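Local coordinates for protein sesquisabinene B synthase 2 (Santalum album, PDB 6A2A) that probably cyclises farnesyl diphosphate to sesquisabinene B, working as a magnesium- or manganese-dependent terpene synthase of sandalwood, at residues Y286-G291 / H533-Y538; E303-V308 / L423-L428; I417-L422 / I454-I459; P446-A451 / S523-V528. All blocks are in the same frame, centred on the assembly; numbering follows the deposited sequence.

Contact 1: Y286-G291 / H533-Y538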
loop_
_atom_site.group_PDB
_atom_site.type_symbol
_atom_site.label_atom_id
_atom_site.label_comp_id
_atom_site.label_asym_id
_atom_site.label_seq_id
_atom_site.Cartn_x
_atom_site.Cartn_y
_atom_site.Cartn_z
ATOM N N TYR A 286 4.958 10.221 11.778
ATOM C CA TYR A 286 4.536 9.030 12.474
ATOM C C TYR A 286 4.795 9.164 13.975
ATOM O O TYR A 286 3.951 8.869 14.758
ATOM C CB TYR A 286 5.134 7.744 11.887
ATOM C CG TYR A 286 4.606 6.500 12.567
ATOM C CD1 TYR A 286 3.317 6.092 12.407
ATOM C CD2 TYR A 286 5.390 5.786 13.420
ATOM C CE1 TYR A 286 2.825 4.984 13.062
ATOM C CE2 TYR A 286 4.914 4.694 14.072
ATOM C CZ TYR A 286 3.627 4.288 13.902
ATOM O OH TYR A 286 3.199 3.191 14.579
ATOM N N MET A 287 5.954 9.669 14.348
ATOM C CA MET A 287 6.241 9.819 15.782
ATOM C C MET A 287 5.226 10.761 16.441
ATOM O O MET A 287 4.856 10.503 17.605
ATOM C CB MET A 287 7.675 10.284 16.013
ATOM C CG MET A 287 8.679 9.225 15.661
ATOM S SD MET A 287 10.378 9.768 15.951
ATOM C CE MET A 287 10.296 10.304 17.653
ATOM N N TYR A 288 4.811 11.819 15.767
ATOM C CA TYR A 288 3.825 12.718 16.291
ATOM C C TYR A 288 2.483 12.004 16.336
ATOM O O TYR A 288 1.744 12.148 17.303
ATOM C CB TYR A 288 3.725 13.976 15.416
ATOM C CG TYR A 288 2.974 15.117 16.065
ATOM C CD1 TYR A 288 1.601 15.061 16.277
ATOM C CD2 TYR A 288 3.617 16.292 16.391
ATOM C CE1 TYR A 288 0.913 16.124 16.852
ATOM C CE2 TYR A 288 2.937 17.376 16.926
ATOM C CZ TYR A 288 1.587 17.273 17.207
ATOM O OH TYR A 288 0.951 18.373 17.732
ATOM N N ALA A 289 2.156 11.185 15.322
ATOM C CA ALA A 289 0.867 10.527 15.298
ATOM C C ALA A 289 0.737 9.632 16.546
ATOM O O ALA A 289 -0.347 9.554 17.140
ATOM C CB ALA A 289 0.682 9.716 14.037
ATOM N N ILE A 290 1.811 8.963 16.936
ATOM C CA ILE A 290 1.777 8.130 18.149
ATOM C C ILE A 290 1.400 8.968 19.385
ATOM O O ILE A 290 0.755 8.438 20.314
ATOM C CB ILE A 290 3.106 7.406 18.334
ATOM C CG1 ILE A 290 3.253 6.280 17.302
ATOM C CG2 ILE A 290 3.259 6.878 19.763
ATOM C CD1 ILE A 290 4.663 5.687 17.281
ATOM N N GLY A 291 1.778 10.225 19.445
ATOM C CA GLY A 291 1.308 11.126 20.483
ATOM C C GLY A 291 -0.180 11.435 20.358
ATOM O O GLY A 291 -0.889 11.540 21.364
ATOM N N HIS A 533 3.387 20.101 22.537
ATOM C CA HIS A 533 4.221 20.456 23.690
ATOM C C HIS A 533 5.455 19.559 23.720
ATOM O O HIS A 533 6.574 20.077 23.972
ATOM C CB HIS A 533 3.526 20.244 25.060
ATOM C CG HIS A 533 2.509 21.268 25.441
ATOM N ND1 HIS A 533 2.829 22.563 25.679
ATOM C CD2 HIS A 533 1.177 21.158 25.595
ATOM C CE1 HIS A 533 1.748 23.202 26.042
ATOM N NE2 HIS A 533 0.725 22.384 25.961
ATOM N N PHE A 534 5.245 18.272 23.461
ATOM C CA PHE A 534 6.320 17.310 23.638
ATOM C C PHE A 534 7.376 17.487 22.551
ATOM O O PHE A 534 8.606 17.410 22.845
ATOM C CB PHE A 534 5.773 15.896 23.619
ATOM C CG PHE A 534 6.822 14.869 23.924
ATOM C CD1 PHE A 534 7.451 14.868 25.155
ATOM C CD2 PHE A 534 7.080 13.879 23.011
ATOM C CE1 PHE A 534 8.361 13.867 25.466
ATOM C CE2 PHE A 534 8.000 12.885 23.317
ATOM C CZ PHE A 534 8.621 12.894 24.542
ATOM N N PHE A 535 6.936 17.733 21.321
ATOM C CA PHE A 535 7.853 17.752 20.181
ATOM C C PHE A 535 8.431 19.148 19.902
ATOM O O PHE A 535 9.358 19.280 19.062
ATOM C CB PHE A 535 7.192 17.125 18.932
ATOM C CG PHE A 535 7.169 15.629 18.983
ATOM C CD1 PHE A 535 8.362 14.904 18.937
ATOM C CD2 PHE A 535 5.991 14.949 19.222
ATOM C CE1 PHE A 535 8.350 13.525 19.091
ATOM C CE2 PHE A 535 5.973 13.573 19.354
ATOM C CZ PHE A 535 7.149 12.863 19.258
ATOM N N TYR A 536 7.924 20.201 20.524
ATOM C CA TYR A 536 8.516 21.564 20.371
ATOM C C TYR A 536 8.950 22.146 21.727
ATOM O O TYR A 536 8.750 23.300 22.018
ATOM C CB TYR A 536 7.496 22.423 19.613
ATOM C CG TYR A 536 7.057 21.784 18.318
ATOM C CD1 TYR A 536 7.921 21.626 17.240
ATOM C CD2 TYR A 536 5.763 21.343 18.149
ATOM C CE1 TYR A 536 7.502 21.020 16.058
ATOM C CE2 TYR A 536 5.334 20.732 16.987
ATOM C CZ TYR A 536 6.217 20.529 15.949
ATOM O OH TYR A 536 5.745 19.926 14.811
ATOM N N GLN A 537 9.541 21.335 22.597
ATOM C CA GLN A 537 10.043 21.868 23.815
ATOM C C GLN A 537 11.092 22.947 23.515
ATOM O O GLN A 537 11.937 22.805 22.617
ATOM C CB GLN A 537 10.585 20.751 24.702
ATOM C CG GLN A 537 9.481 19.853 25.210
ATOM C CD GLN A 537 10.001 18.726 26.057
ATOM O OE1 GLN A 537 10.471 18.966 27.177
ATOM N NE2 GLN A 537 9.853 17.505 25.562
ATOM N N TYR A 538 11.042 24.026 24.304
ATOM C CA TYR A 538 11.928 25.191 24.089
ATOM C C TYR A 538 13.232 25.000 24.868
ATOM O O TYR A 538 13.238 25.200 26.074
ATOM C CB TYR A 538 11.213 26.486 24.485
ATOM C CG TYR A 538 12.033 27.742 24.329
ATOM C CD1 TYR A 538 12.524 28.133 23.090
ATOM C CD2 TYR A 538 12.317 28.550 25.422
ATOM C CE1 TYR A 538 13.284 29.286 22.944
ATOM C CE2 TYR A 538 13.067 29.710 25.292
ATOM C CZ TYR A 538 13.556 30.079 24.048
ATOM O OH TYR A 538 14.295 31.224 23.919
#
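The rings of Tyr-288 and Phe-535 lie near parallel, their planes 27° apart, but they are offset along their planes so much that the centroids stand 5.8 Å apart and little of either face is covered by the other. Their touching atoms are the two CD2 carbons, 3.9 Å apart. At the edge of the Tyr-288 ring, close to its plane, CE2 of Tyr-536 arrives from the turn that follows helix 521-535; it is 4.1 Å from Tyr-288 CE2, and the two side chains cross at about a right angle. One face of the Phe-535 ring carries CD2 of its neighbour Phe-534, while Tyr-222 meets it edge-to-face. Past the ring's far end, Phe-535 CZ comes 3.7 Å from the backbone O of Met-287, an oxygen already hydrogen-bonded to Tyr-222 OH. The methionine chain runs extended until chi3, 53°, bends it so that CE reaches Phe-535 CE1 at 4.0 Å. The hydroxyl of Tyr-288 is hydrogen-bonded to Ser-532 OG and Val-528 O, which ties the end of the ring to helix 521-535. Tyr-536 also touches the magnesium ligand Asn-460, bringing this largely aromatic cluster up to the metal site of the class I terpene synthase fold.

Contact 2: E303-V308 / L423-L428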
loop_
_atom_site.group_PDB
_atom_site.type_symbol
_atom_site.label_atom_id
_atom_site.label_comp_id
_atom_site.label_asym_id
_atom_site.label_seq_id
_atom_site.Cartn_x
_atom_site.Cartn_y
_atom_site.Cartn_z
ATOM N N GLU A 303 -2.430 5.332 10.729
ATOM C CA GLU A 303 -1.647 5.320 9.471
ATOM C C GLU A 303 -2.097 6.490 8.561
ATOM O O GLU A 303 -1.274 7.145 7.922
ATOM C CB GLU A 303 -1.751 3.965 8.786
ATOM C CG GLU A 303 -0.890 2.899 9.453
ATOM C CD GLU A 303 -1.009 1.491 8.839
ATOM O OE1 GLU A 303 -0.934 1.377 7.610
ATOM O OE2 GLU A 303 -1.140 0.501 9.606
ATOM N N MET A 304 -3.412 6.714 8.436
ATOM C CA MET A 304 -3.888 7.692 7.526
ATOM C C MET A 304 -3.485 9.071 8.069
ATOM O O MET A 304 -3.090 9.977 7.270
ATOM C CB MET A 304 -5.388 7.562 7.270
ATOM C CG MET A 304 -5.727 6.407 6.313
ATOM S SD MET A 304 -7.482 6.285 5.999
ATOM C CE MET A 304 -7.999 5.279 7.397
ATOM N N GLU A 305 -3.542 9.275 9.382
ATOM C CA GLU A 305 -3.189 10.610 9.897
ATOM C C GLU A 305 -1.688 10.851 9.652
ATOM O O GLU A 305 -1.270 11.956 9.409
ATOM C CB GLU A 305 -3.495 10.729 11.402
ATOM C CG GLU A 305 -4.971 10.687 11.769
ATOM C CD GLU A 305 -5.772 11.871 11.284
ATOM O OE1 GLU A 305 -5.399 13.002 11.599
ATOM O OE2 GLU A 305 -6.776 11.656 10.598
ATOM N N ALA A 306 -0.880 9.804 9.802
ATOM C CA ALA A 306 0.565 9.869 9.578
ATOM C C ALA A 306 0.836 10.212 8.113
ATOM O O ALA A 306 1.738 11.030 7.819
ATOM C CB ALA A 306 1.221 8.559 9.994
ATOM N N LYS A 307 0.072 9.663 7.183
ATOM C CA LYS A 307 0.270 10.012 5.759
ATOM C C LYS A 307 -0.044 11.493 5.534
ATOM O O LYS A 307 0.752 12.213 4.904
ATOM C CB LYS A 307 -0.625 9.185 4.845
ATOM C CG LYS A 307 -0.311 7.702 4.766
ATOM C CD LYS A 307 -1.210 7.021 3.758
ATOM C CE LYS A 307 -0.848 5.569 3.520
ATOM N NZ LYS A 307 -1.775 4.998 2.493
ATOM N N VAL A 308 -1.177 11.962 6.055
ATOM C CA VAL A 308 -1.504 13.396 5.919
ATOM C C VAL A 308 -0.379 14.258 6.532
ATOM O O VAL A 308 0.077 15.255 5.909
ATOM C CB VAL A 308 -2.870 13.694 6.542
ATOM C CG1 VAL A 308 -3.250 15.153 6.435
ATOM C CG2 VAL A 308 -3.935 12.842 5.869
ATOM N N LEU A 423 -7.328 17.181 12.193
ATOM C CA LEU A 423 -8.458 16.887 13.112
ATOM C C LEU A 423 -9.765 16.580 12.374
ATOM O O LEU A 423 -10.475 15.621 12.708
ATOM C CB LEU A 423 -8.646 18.023 14.126
ATOM C CG LEU A 423 -7.613 18.057 15.257
ATOM C CD1 LEU A 423 -7.809 19.331 16.029
ATOM C CD2 LEU A 423 -7.690 16.873 16.179
ATOM N N VAL A 424 -10.124 17.393 11.383
ATOM C CA VAL A 424 -11.306 17.114 10.603
ATOM C C VAL A 424 -11.173 15.762 9.923
ATOM O O VAL A 424 -12.144 14.971 9.915
ATOM C CB VAL A 424 -11.578 18.225 9.591
ATOM C CG1 VAL A 424 -12.644 17.828 8.592
ATOM C CG2 VAL A 424 -11.882 19.538 10.293
ATOM N N THR A 425 -9.983 15.440 9.412
ATOM C CA THR A 425 -9.777 14.121 8.829
ATOM C C THR A 425 -10.010 13.031 9.883
ATOM O O THR A 425 -10.682 12.057 9.617
ATOM C CB THR A 425 -8.402 13.998 8.175
ATOM O OG1 THR A 425 -8.307 15.004 7.149
ATOM C CG2 THR A 425 -8.189 12.626 7.570
ATOM N N SER A 426 -9.454 13.197 11.080
ATOM C CA SER A 426 -9.624 12.222 12.141
ATOM C C SER A 426 -11.112 12.005 12.478
ATOM O O SER A 426 -11.496 10.878 12.806
ATOM C CB SER A 426 -8.811 12.589 13.336
ATOM O OG SER A 426 -9.394 13.589 14.179
ATOM N N TYR A 427 -11.882 13.087 12.464
ATOM C CA TYR A 427 -13.314 13.044 12.762
ATOM C C TYR A 427 -14.063 12.272 11.656
ATOM O O TYR A 427 -14.888 11.362 11.939
ATOM C CB TYR A 427 -13.852 14.458 12.923
ATOM C CG TYR A 427 -15.336 14.520 13.187
ATOM C CD1 TYR A 427 -15.819 14.528 14.484
ATOM C CD2 TYR A 427 -16.243 14.712 12.159
ATOM C CE1 TYR A 427 -17.176 14.659 14.753
ATOM C CE2 TYR A 427 -17.611 14.852 12.410
ATOM C CZ TYR A 427 -18.079 14.807 13.707
ATOM O OH TYR A 427 -19.427 14.965 13.918
ATOM N N LEU A 428 -13.783 12.633 10.391
ATOM C CA LEU A 428 -14.315 11.899 9.242
ATOM C C LEU A 428 -14.152 10.377 9.384
ATOM O O LEU A 428 -15.092 9.580 9.069
ATOM C CB LEU A 428 -13.585 12.360 7.979
ATOM C CG LEU A 428 -13.760 11.471 6.751
ATOM C CD1 LEU A 428 -15.161 11.541 6.203
ATOM C CD2 LEU A 428 -12.762 11.842 5.657
#
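Glu-305 meets Thr-425 and Ser-426 through its carboxyl group, which is laid against the side of helix 419-430. OE2 does most of the touching. It sits 3.5 Å from the methyl CG2 of Thr-425 and 3.5 Å from CB of Ser-426, and although it is only 3.1 Å from Ser-426 N, the angle is too poor for a hydrogen bond. OE2 thus rests on carbon and beside an amide N that faces Leu-422 O in its own helix; OE1 lies close to that same oxygen. Chi1 of -67° sets CG anti to the carbonyl carbon, and a bend at chi2, also -67°, folds the carboxyl group across to the other helix. This is helix-against-helix packing in the all-helical class I terpene synthase domain, where helix 299-321 carries the metal ligands Asp-316 and Asp-320 farther along. The neighbouring hydroxyls turn to their own helix. Ser-426 OG donates to Leu-423 O at 2.7 Å, tilted 17° from the carbonyl plane, and that oxygen also accepts from Tyr-427 N at 2.9 Å. Thr-425 OG1 is hydrogen-bonded to Asn-421 O, and its methyl is the branch that meets Glu-305. Farther out, Met-304 and Val-308 pack on Ile-364 of helix 348-372.

Contact 3: I417-L422 / I454-I459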
loop_
_atom_site.group_PDB
_atom_site.type_symbol
_atom_site.label_atom_id
_atom_site.label_comp_id
_atom_site.label_asym_id
_atom_site.label_seq_id
_atom_site.Cartn_x
_atom_site.Cartn_y
_atom_site.Cartn_z
ATOM N N ILE A 417 -0.897 25.679 10.485
ATOM C CA ILE A 417 -0.218 24.623 11.247
ATOM C C ILE A 417 -0.706 23.238 10.808
ATOM O O ILE A 417 0.011 22.271 11.074
ATOM C CB ILE A 417 -0.456 24.879 12.749
ATOM C CG1 ILE A 417 0.485 24.059 13.636
ATOM C CG2 ILE A 417 -1.893 24.742 13.180
ATOM C CD1 ILE A 417 1.925 24.503 13.513
ATOM N N GLY A 418 -1.916 23.124 10.233
ATOM C CA GLY A 418 -2.368 21.844 9.609
ATOM C C GLY A 418 -3.307 21.031 10.510
ATOM O O GLY A 418 -3.774 19.981 10.132
ATOM N N PHE A 419 -3.635 21.509 11.706
ATOM C CA PHE A 419 -4.448 20.732 12.627
ATOM C C PHE A 419 -5.928 20.769 12.286
ATOM O O PHE A 419 -6.576 19.784 12.480
ATOM C CB PHE A 419 -4.124 21.022 14.094
ATOM C CG PHE A 419 -2.851 20.312 14.459
ATOM C CD1 PHE A 419 -2.838 18.945 14.700
ATOM C CD2 PHE A 419 -1.652 20.972 14.402
ATOM C CE1 PHE A 419 -1.656 18.267 14.956
ATOM C CE2 PHE A 419 -0.472 20.307 14.682
ATOM C CZ PHE A 419 -0.464 18.944 14.936
ATOM N N PRO A 420 -6.460 21.854 11.712
ATOM C CA PRO A 420 -7.810 21.668 11.110
ATOM C C PRO A 420 -7.898 20.509 10.115
ATOM O O PRO A 420 -8.811 19.685 10.232
ATOM C CB PRO A 420 -8.131 23.014 10.482
ATOM C CG PRO A 420 -7.362 23.929 11.381
ATOM C CD PRO A 420 -6.051 23.239 11.640
ATOM N N ASN A 421 -6.910 20.408 9.250
ATOM C CA ASN A 421 -6.802 19.297 8.289
ATOM C C ASN A 421 -6.724 17.947 9.016
ATOM O O ASN A 421 -7.584 17.059 8.844
ATOM C CB ASN A 421 -5.581 19.523 7.402
ATOM C CG ASN A 421 -5.430 18.513 6.286
ATOM O OD1 ASN A 421 -6.013 17.420 6.336
ATOM N ND2 ASN A 421 -4.647 18.912 5.283
ATOM N N LEU A 422 -5.755 17.820 9.936
ATOM C CA LEU A 422 -5.552 16.550 10.621
ATOM C C LEU A 422 -6.760 16.205 11.489
ATOM O O LEU A 422 -7.154 15.046 11.520
ATOM C CB LEU A 422 -4.272 16.631 11.457
ATOM C CG LEU A 422 -2.993 16.587 10.628
ATOM C CD1 LEU A 422 -1.798 17.028 11.439
ATOM C CD2 LEU A 422 -2.783 15.212 10.053
ATOM N N ILE A 454 -5.389 26.515 17.773
ATOM C CA ILE A 454 -4.588 27.693 18.184
ATOM C C ILE A 454 -3.449 27.214 19.092
ATOM O O ILE A 454 -2.347 27.662 18.902
ATOM C CB ILE A 454 -5.462 28.764 18.861
ATOM C CG1 ILE A 454 -6.449 29.356 17.863
ATOM C CG2 ILE A 454 -4.587 29.841 19.454
ATOM C CD1 ILE A 454 -7.357 30.396 18.445
ATOM N N LEU A 455 -3.754 26.339 20.031
ATOM C CA LEU A 455 -2.687 25.820 20.918
ATOM C C LEU A 455 -1.532 25.217 20.113
ATOM O O LEU A 455 -0.345 25.545 20.361
ATOM C CB LEU A 455 -3.297 24.803 21.889
ATOM C CG LEU A 455 -3.951 25.442 23.112
ATOM C CD1 LEU A 455 -4.860 24.452 23.807
ATOM C CD2 LEU A 455 -2.878 25.977 24.060
ATOM N N CYS A 456 -1.834 24.363 19.132
ATOM C CA CYS A 456 -0.771 23.704 18.375
ATOM C C CYS A 456 0.124 24.749 17.688
ATOM O O CYS A 456 1.377 24.640 17.672
ATOM C CB CYS A 456 -1.369 22.720 17.372
ATOM S SG CYS A 456 -2.116 21.267 18.146
ATOM N N ARG A 457 -0.518 25.795 17.128
ATOM C CA ARG A 457 0.192 26.878 16.480
ATOM C C ARG A 457 1.040 27.675 17.475
ATOM O O ARG A 457 2.248 27.830 17.253
ATOM C CB ARG A 457 -0.770 27.807 15.732
ATOM C CG ARG A 457 -0.147 29.105 15.266
ATOM C CD ARG A 457 1.110 29.105 14.469
ATOM N NE ARG A 457 1.008 28.379 13.200
ATOM C CZ ARG A 457 2.007 28.035 12.424
ATOM N NH1 ARG A 457 3.265 28.138 12.839
ATOM N NH2 ARG A 457 1.736 27.483 11.241
ATOM N N ILE A 458 0.490 28.115 18.576
ATOM C CA ILE A 458 1.262 28.937 19.488
ATOM C C ILE A 458 2.386 28.121 20.135
ATOM O O ILE A 458 3.533 28.635 20.316
ATOM C CB ILE A 458 0.356 29.582 20.538
ATOM C CG1 ILE A 458 -0.478 30.683 19.883
ATOM C CG2 ILE A 458 1.202 30.082 21.685
ATOM C CD1 ILE A 458 -1.484 31.305 20.839
ATOM N N ILE A 459 2.115 26.869 20.439
ATOM C CA ILE A 459 3.126 26.017 21.031
ATOM C C ILE A 459 4.318 25.845 20.072
ATOM O O ILE A 459 5.431 25.971 20.452
ATOM C CB ILE A 459 2.557 24.671 21.480
ATOM C CG1 ILE A 459 1.568 24.894 22.604
ATOM C CG2 ILE A 459 3.679 23.763 21.909
ATOM C CD1 ILE A 459 0.617 23.769 22.887
#
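The break between helices 406-416 and 419-430, consistent with the kinked helix G of class I terpene synthases, packs here against helix 447-462, the helix that carries the magnesium ligand Asn-460. Gly-418 makes the break: its positive phi, 100°, is a conformation that suits glycine, and it occupies the N-cap position of the second helix. Ile-417 covers the guanidinium of Arg-457. Its CD1 stands over the centre of the flat group, 3.7 Å from CZ, while CB and CG1 lean on NE and on the backbone of the arginine. The chain of Arg-457 is bent at chi2 and chi3, 52° and 60°, and this curls the guanidinium back beneath the isoleucine instead of letting it extend past. One close pair is not a bond: Ile-417 N and Arg-457 NH2, 3.3 Å apart, are both donors. The guanidinium finds its polar partners next door, with NE hydrogen-bonded to Ala-413 O and NH1 in a salt bridge to Asp-461. An apolar roof with anchored N-H groups should hold its plane fixed, close to the metal ligand Glu-394. Next to it, Phe-419 turns a face to Cys-456, while CG1 of Ile-417 lies at the edge of the same ring. Cys-456 CB presses on the rim, 3.5 Å from Phe-419 CD2, and SG lies over the face, shifted toward the rim, as a sulfur-aromatic contact 3.9 Å from the ring centroid.

Contact 4: P446-A451 / S523-V528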
loop_
_atom_site.group_PDB
_atom_site.type_symbol
_atom_site.label_atom_id
_atom_site.label_comp_id
_atom_site.label_asym_id
_atom_site.label_seq_id
_atom_site.Cartn_x
_atom_site.Cartn_y
_atom_site.Cartn_z
ATOM N N PRO A 446 -15.731 24.865 16.059
ATOM C CA PRO A 446 -16.349 25.007 17.384
ATOM C C PRO A 446 -15.252 25.279 18.422
ATOM O O PRO A 446 -14.078 24.951 18.147
ATOM C CB PRO A 446 -17.078 23.703 17.641
ATOM C CG PRO A 446 -16.482 22.764 16.676
ATOM C CD PRO A 446 -15.966 23.538 15.514
ATOM N N LEU A 447 -15.590 25.988 19.499
ATOM C CA LEU A 447 -14.553 26.396 20.481
ATOM C C LEU A 447 -13.539 25.276 20.792
ATOM O O LEU A 447 -12.335 25.574 20.827
ATOM C CB LEU A 447 -15.261 26.830 21.763
ATOM C CG LEU A 447 -14.363 27.258 22.929
ATOM C CD1 LEU A 447 -13.529 28.461 22.564
ATOM C CD2 LEU A 447 -15.233 27.563 24.141
ATOM N N PHE A 448 -13.992 24.075 21.049
ATOM C CA PHE A 448 -13.121 22.932 21.422
ATOM C C PHE A 448 -12.025 22.729 20.377
ATOM O O PHE A 448 -10.887 22.543 20.716
ATOM C CB PHE A 448 -13.952 21.660 21.486
ATOM C CG PHE A 448 -13.257 20.433 22.007
ATOM C CD1 PHE A 448 -12.543 20.465 23.186
ATOM C CD2 PHE A 448 -13.369 19.232 21.337
ATOM C CE1 PHE A 448 -11.930 19.326 23.667
ATOM C CE2 PHE A 448 -12.757 18.098 21.821
ATOM C CZ PHE A 448 -12.039 18.156 22.982
ATOM N N VAL A 449 -12.416 22.730 19.133
ATOM C CA VAL A 449 -11.461 22.494 18.021
ATOM C C VAL A 449 -10.602 23.739 17.812
ATOM O O VAL A 449 -9.424 23.602 17.599
ATOM C CB VAL A 449 -12.233 22.102 16.757
ATOM C CG1 VAL A 449 -11.296 21.829 15.609
ATOM C CG2 VAL A 449 -13.135 20.925 17.036
ATOM N N ARG A 450 -11.191 24.903 17.884
ATOM C CA ARG A 450 -10.443 26.160 17.681
ATOM C C ARG A 450 -9.321 26.256 18.726
ATOM O O ARG A 450 -8.253 26.608 18.370
ATOM C CB ARG A 450 -11.389 27.351 17.804
ATOM C CG ARG A 450 -10.817 28.665 17.310
ATOM C CD ARG A 450 -11.703 29.845 17.645
ATOM N NE ARG A 450 -11.245 31.068 17.034
ATOM C CZ ARG A 450 -11.237 32.273 17.584
ATOM N NH1 ARG A 450 -10.656 33.256 16.929
ATOM N NH2 ARG A 450 -11.804 32.516 18.753
ATOM N N ALA A 451 -9.636 25.958 19.965
ATOM C CA ALA A 451 -8.653 26.007 21.066
ATOM C C ALA A 451 -7.477 25.076 20.741
ATOM O O ALA A 451 -6.348 25.492 20.849
ATOM C CB ALA A 451 -9.336 25.633 22.354
ATOM N N SER A 523 -10.465 12.740 22.623
ATOM C CA SER A 523 -9.046 12.466 22.957
ATOM C C SER A 523 -8.081 13.018 21.893
ATOM O O SER A 523 -7.024 13.557 22.272
ATOM C CB SER A 523 -8.826 11.012 23.136
ATOM O OG SER A 523 -9.451 10.604 24.342
ATOM N N PHE A 524 -8.445 12.889 20.605
ATOM C CA PHE A 524 -7.560 13.340 19.511
ATOM C C PHE A 524 -7.314 14.837 19.690
ATOM O O PHE A 524 -6.205 15.308 19.472
ATOM C CB PHE A 524 -8.158 13.118 18.121
ATOM C CG PHE A 524 -8.427 11.709 17.683
ATOM C CD1 PHE A 524 -7.869 10.610 18.332
ATOM C CD2 PHE A 524 -9.291 11.459 16.621
ATOM C CE1 PHE A 524 -8.145 9.319 17.901
ATOM C CE2 PHE A 524 -9.559 10.179 16.200
ATOM C CZ PHE A 524 -8.993 9.092 16.842
ATOM N N THR A 525 -8.376 15.581 20.012
ATOM C CA THR A 525 -8.308 17.032 20.028
ATOM C C THR A 525 -7.367 17.521 21.140
ATOM O O THR A 525 -6.659 18.490 20.992
ATOM C CB THR A 525 -9.729 17.610 20.119
ATOM O OG1 THR A 525 -10.462 17.185 18.972
ATOM C CG2 THR A 525 -9.759 19.108 20.177
ATOM N N VAL A 526 -7.357 16.780 22.259
ATOM C CA VAL A 526 -6.495 17.107 23.335
ATOM C C VAL A 526 -5.070 16.603 23.033
ATOM O O VAL A 526 -4.137 17.329 23.316
ATOM C CB VAL A 526 -6.996 16.574 24.683
ATOM C CG1 VAL A 526 -6.001 16.978 25.774
ATOM C CG2 VAL A 526 -8.388 17.125 24.987
ATOM N N ASN A 527 -4.939 15.416 22.520
ATOM C CA ASN A 527 -3.651 14.745 22.425
ATOM C C ASN A 527 -2.810 15.431 21.346
ATOM O O ASN A 527 -1.606 15.382 21.466
ATOM C CB ASN A 527 -3.836 13.252 22.230
ATOM C CG ASN A 527 -4.202 12.573 23.530
ATOM O OD1 ASN A 527 -3.647 12.940 24.554
ATOM N ND2 ASN A 527 -5.115 11.628 23.492
ATOM N N VAL A 528 -3.416 16.047 20.294
ATOM C CA VAL A 528 -2.535 16.820 19.353
ATOM C C VAL A 528 -1.812 17.938 20.087
ATOM O O VAL A 528 -0.706 18.312 19.719
ATOM C CB VAL A 528 -3.237 17.349 18.076
ATOM C CG1 VAL A 528 -3.718 16.223 17.218
ATOM C CG2 VAL A 528 -4.375 18.296 18.365
#
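With chi1 at -173°, Phe-448 has CG opposite its backbone N and sends the ring across to segment 523-528 of helix 521-535, where Thr-525 meets it with a methyl placed in the same way, CG2 lying trans to N. That methyl stands over one face of the ring as a CH-pi contact, 3.7 Å from the centroid and 17° off the normal, displaced somewhat toward the rim. Thr-525 CB sits beside it over the CE2-CZ rim, 3.5 Å from Phe-448 CE2, so that the threonine leans on the ring with two carbons. Its OG1 is held by Phe-521 O one turn earlier, which fixes the rotation that offers the methyl. Val-526 adds a lesser touch, CG2 to Phe-448 CZ at 4.3 Å, and Thr-525 CG2 also reaches Val-449 CA at 4.4 Å. Leu-507, Cys-510 and Phe-517 also touch Phe-448, and Ser-452 OG, hydrogen-bonded to Thr-525 O, adds a polar tie between the two helices. The short helical segments run nearly the same way, 24° apart, with axes 9.8 Å from each other. The contact joins helices 447-462 and 521-535 in the core of the all-helical class I terpene synthase fold, away from the metal site.

In the fold
Helices are shared between the contacts: 521-535 serves contacts 1 and 4, 447-462 contacts 3 and 4, and 419-430 contacts 2 and 3. Contacts 3 and 4, with centres 9 Å apart, meet where Phe-419 CE1 lies 3.6 Å from Val-528 CB. Contacts 1 and 4 also touch where Gly-291 O lies 3.5 Å from Asn-527 CB. Between contacts 2 and 3, Glu-305 OE1 comes within 2.7 Å of Leu-422 O, a closeness that might favour a protonated carboxyl. Contacts 1 and 3 border the metal site, empty of metal in this model: Tyr-536 is about 3 Å from Asn-460 and Arg-457 about 4 Å from Glu-394, side chain to side chain. Contacts 2 and 4 lie farther from it.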